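MgGH51 (Meripilus giganteus, PDB 6ZPV) removes terminal non-reducing alpha-L-arabinofuranosyl residues as a fungal GH51 arabinofuranosidase, probably releasing arabinose side chains from plant cell-wall polysaccharides. Local coordinates at residues N554-Q565 with K608-S618. Numbering follows the deposited sequence.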
# COMPACT_ATOMS: atom_id res chain seq x y z
N ASN A 554 -19.31 15.15 13.06
CA ASN A 554 -20.60 15.72 12.64
C ASN A 554 -20.73 15.41 11.16
O ASN A 554 -20.14 16.10 10.35
CB ASN A 554 -20.75 17.19 12.97
CG ASN A 554 -22.12 17.72 12.64
OD1 ASN A 554 -22.92 16.98 12.02
ND2 ASN A 554 -22.42 18.94 13.05
N ALA A 555 -21.45 14.33 10.83
CA ALA A 555 -21.55 13.82 9.46
C ALA A 555 -22.73 14.39 8.73
O ALA A 555 -23.03 13.89 7.57
CB ALA A 555 -21.62 12.30 9.45
N GLY A 556 -23.41 15.37 9.31
CA GLY A 556 -24.61 16.00 8.76
C GLY A 556 -24.42 17.47 8.37
O GLY A 556 -23.36 18.06 8.55
N SER A 557 -25.52 18.04 7.83
CA SER A 557 -25.48 19.38 7.21
C SER A 557 -25.77 20.53 8.17
O SER A 557 -25.70 21.70 7.71
CB SER A 557 -26.48 19.44 6.08
OG SER A 557 -27.78 19.25 6.54
N SER A 558 -26.06 20.25 9.42
CA SER A 558 -26.26 21.35 10.38
C SER A 558 -25.23 21.25 11.53
O SER A 558 -24.84 20.17 11.99
CB SER A 558 -27.68 21.46 10.85
OG SER A 558 -27.95 20.25 11.53
N ALA A 559 -24.75 22.40 11.95
CA ALA A 559 -23.90 22.56 13.16
C ALA A 559 -24.64 22.00 14.35
O ALA A 559 -25.88 22.14 14.46
CB ALA A 559 -23.52 24.01 13.40
N GLN A 560 -23.91 21.42 15.29
CA GLN A 560 -24.49 20.92 16.53
C GLN A 560 -23.56 21.20 17.71
O GLN A 560 -22.36 21.00 17.55
CB GLN A 560 -24.73 19.41 16.42
CG GLN A 560 -25.59 18.99 15.27
CD GLN A 560 -26.65 18.17 15.89
OE1 GLN A 560 -27.30 18.75 16.74
NE2 GLN A 560 -26.63 16.85 15.64
N SER A 561 -24.08 21.57 18.86
CA SER A 561 -23.26 21.90 20.04
C SER A 561 -23.27 20.72 21.01
O SER A 561 -24.29 20.02 21.13
CB SER A 561 -23.73 23.22 20.74
OG SER A 561 -23.44 24.30 19.87
N LEU A 562 -22.14 20.52 21.68
CA LEU A 562 -21.97 19.51 22.68
C LEU A 562 -21.49 20.18 23.95
O LEU A 562 -20.52 20.91 23.91
CB LEU A 562 -20.96 18.45 22.24
CG LEU A 562 -21.27 17.80 20.87
CD1 LEU A 562 -20.53 18.50 19.76
CD2 LEU A 562 -20.92 16.32 20.84
N THR A 563 -22.15 19.87 25.06
CA THR A 563 -21.72 20.31 26.37
C THR A 563 -21.07 19.09 27.05
O THR A 563 -21.78 18.15 27.40
CB THR A 563 -22.92 20.78 27.22
OG1 THR A 563 -23.74 21.74 26.51
CG2 THR A 563 -22.42 21.31 28.55
N PHE A 564 -19.75 19.13 27.16
CA PHE A 564 -19.01 18.04 27.81
C PHE A 564 -19.00 18.23 29.30
O PHE A 564 -18.63 19.32 29.79
CB PHE A 564 -17.59 17.96 27.25
CG PHE A 564 -17.58 17.46 25.83
CD1 PHE A 564 -17.80 16.09 25.56
CD2 PHE A 564 -17.43 18.32 24.77
CE1 PHE A 564 -17.84 15.68 24.24
CE2 PHE A 564 -17.47 17.87 23.47
CZ PHE A 564 -17.68 16.55 23.19
N GLN A 565 -19.36 17.18 30.02
CA GLN A 565 -19.39 17.15 31.49
C GLN A 565 -18.39 16.11 31.96
O GLN A 565 -18.60 14.91 31.77
CB GLN A 565 -20.79 16.85 32.01
CG GLN A 565 -21.79 17.92 31.72
CD GLN A 565 -21.62 19.22 32.47
OE1 GLN A 565 -20.72 19.33 33.29
NE2 GLN A 565 -22.57 20.13 32.29
N LYS A 608 -13.80 21.16 33.74
CA LYS A 608 -14.74 20.07 34.02
C LYS A 608 -16.01 20.21 33.22
O LYS A 608 -16.72 19.18 33.11
CB LYS A 608 -14.99 19.92 35.52
CG LYS A 608 -13.84 19.26 36.26
CD LYS A 608 -13.97 19.18 37.75
CE LYS A 608 -12.89 18.37 38.38
NZ LYS A 608 -13.10 18.27 39.86
N THR A 609 -16.35 21.40 32.76
CA THR A 609 -17.51 21.60 31.87
C THR A 609 -17.02 22.51 30.75
O THR A 609 -16.48 23.61 31.04
CB THR A 609 -18.70 22.26 32.62
OG1 THR A 609 -19.07 21.43 33.72
CG2 THR A 609 -19.88 22.44 31.69
N PHE A 610 -17.29 22.15 29.49
CA PHE A 610 -16.97 23.05 28.38
C PHE A 610 -17.87 22.71 27.21
O PHE A 610 -18.41 21.56 27.18
CB PHE A 610 -15.46 23.03 28.08
CG PHE A 610 -14.94 21.70 27.59
CD1 PHE A 610 -14.49 20.81 28.51
CD2 PHE A 610 -14.92 21.36 26.26
CE1 PHE A 610 -13.98 19.61 28.12
CE2 PHE A 610 -14.42 20.14 25.88
CZ PHE A 610 -13.98 19.24 26.82
N THR A 611 -17.97 23.62 26.28
CA THR A 611 -18.90 23.47 25.16
C THR A 611 -18.14 23.57 23.85
O THR A 611 -17.29 24.45 23.70
CB THR A 611 -20.02 24.52 25.28
OG1 THR A 611 -20.69 24.33 26.52
CG2 THR A 611 -20.96 24.47 24.11
N TYR A 612 -18.51 22.73 22.89
CA TYR A 612 -17.92 22.78 21.54
C TYR A 612 -19.05 22.86 20.51
O TYR A 612 -19.99 22.03 20.60
CB TYR A 612 -17.04 21.54 21.28
CG TYR A 612 -16.44 21.55 19.89
CD1 TYR A 612 -15.57 22.54 19.49
CD2 TYR A 612 -16.74 20.56 18.98
CE1 TYR A 612 -15.02 22.54 18.24
CE2 TYR A 612 -16.20 20.53 17.71
CZ TYR A 612 -15.33 21.55 17.33
OH TYR A 612 -14.76 21.59 16.09
N ASN A 613 -18.93 23.76 19.55
CA ASN A 613 -19.85 23.84 18.43
C ASN A 613 -19.23 23.10 17.25
O ASN A 613 -18.27 23.58 16.66
CB ASN A 613 -20.19 25.28 18.04
CG ASN A 613 -21.25 25.36 16.93
OD1 ASN A 613 -21.92 24.37 16.44
ND2 ASN A 613 -21.50 26.57 16.45
N ALA A 614 -19.75 21.92 16.95
CA ALA A 614 -19.24 21.07 15.85
C ALA A 614 -19.84 21.51 14.54
O ALA A 614 -21.04 21.36 14.34
CB ALA A 614 -19.55 19.62 16.10
N PRO A 615 -19.04 22.08 13.62
CA PRO A 615 -19.60 22.50 12.35
C PRO A 615 -20.23 21.36 11.59
O PRO A 615 -19.83 20.18 11.74
CB PRO A 615 -18.41 23.13 11.56
CG PRO A 615 -17.44 23.48 12.64
CD PRO A 615 -17.62 22.41 13.72
N ALA A 616 -21.18 21.68 10.70
CA ALA A 616 -21.61 20.71 9.69
C ALA A 616 -20.39 20.07 9.02
O ALA A 616 -19.40 20.75 8.79
CB ALA A 616 -22.45 21.41 8.64
N PHE A 617 -20.49 18.80 8.73
CA PHE A 617 -19.46 18.07 7.99
C PHE A 617 -18.09 18.34 8.61
O PHE A 617 -17.20 18.93 7.96
CB PHE A 617 -19.49 18.41 6.50
CG PHE A 617 -20.80 18.06 5.85
CD1 PHE A 617 -21.27 16.72 5.79
CD2 PHE A 617 -21.62 19.04 5.36
CE1 PHE A 617 -22.50 16.40 5.29
CE2 PHE A 617 -22.87 18.72 4.82
CZ PHE A 617 -23.30 17.40 4.81
N SER A 618 -17.89 17.89 9.84
CA SER A 618 -16.59 18.09 10.51
C SER A 618 -16.13 16.85 11.27
O SER A 618 -16.96 16.07 11.80
CB SER A 618 -16.66 19.28 11.45
OG SER A 618 -17.56 19.10 12.53
O HOH W 1 -24.42 24.64 17.28
O HOH W 2 -23.47 24.42 26.49
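F564 CB sits over one face of the F610 ring, 4.0 Å from its centroid, a CH-pi contact. The two rings meet obliquely, their planes at 33°. At the edge of the F564 ring lies Y612 CB. With its CG between the backbone N and the carbonyl carbon (chi1 65°), F610 turns one ring face to F564 CB. The carbonyl oxygen of G556 lies over the centre of one face of F617, 3.5 Å above the plane; the same oxygen accepts from F617 N. The N554 amide links the two segments. ND2 donates in its own amide plane to S558 O and, at 3.1 Å, to A614 O, which also accepts from Q560 N. OD1 takes G556 N in an Asx turn. With an alanine here, S558 O and G556 N would lose their side-chain partners, and the 555-559 loop would probably be freer to shift. On the sheet face bearing T563 and T611, T609 OG1 donates to Q565 OE1 (2.7 Å), and one water joins T563 OG1 to T611 OG1. Strands 560-565 and 609-614 pair antiparallel. N554 faces both F617 and S618 in a G1 bulge, at the end of the separate ladder of strands 547-554 and 618-625. Strand 2-4 flanks 560-565 on its other side. The face bearing L562, F564, F610 and Y612 packs on strands 535-541, 547-554 and 575-582, closing a beta-sandwich in the C-terminal domain.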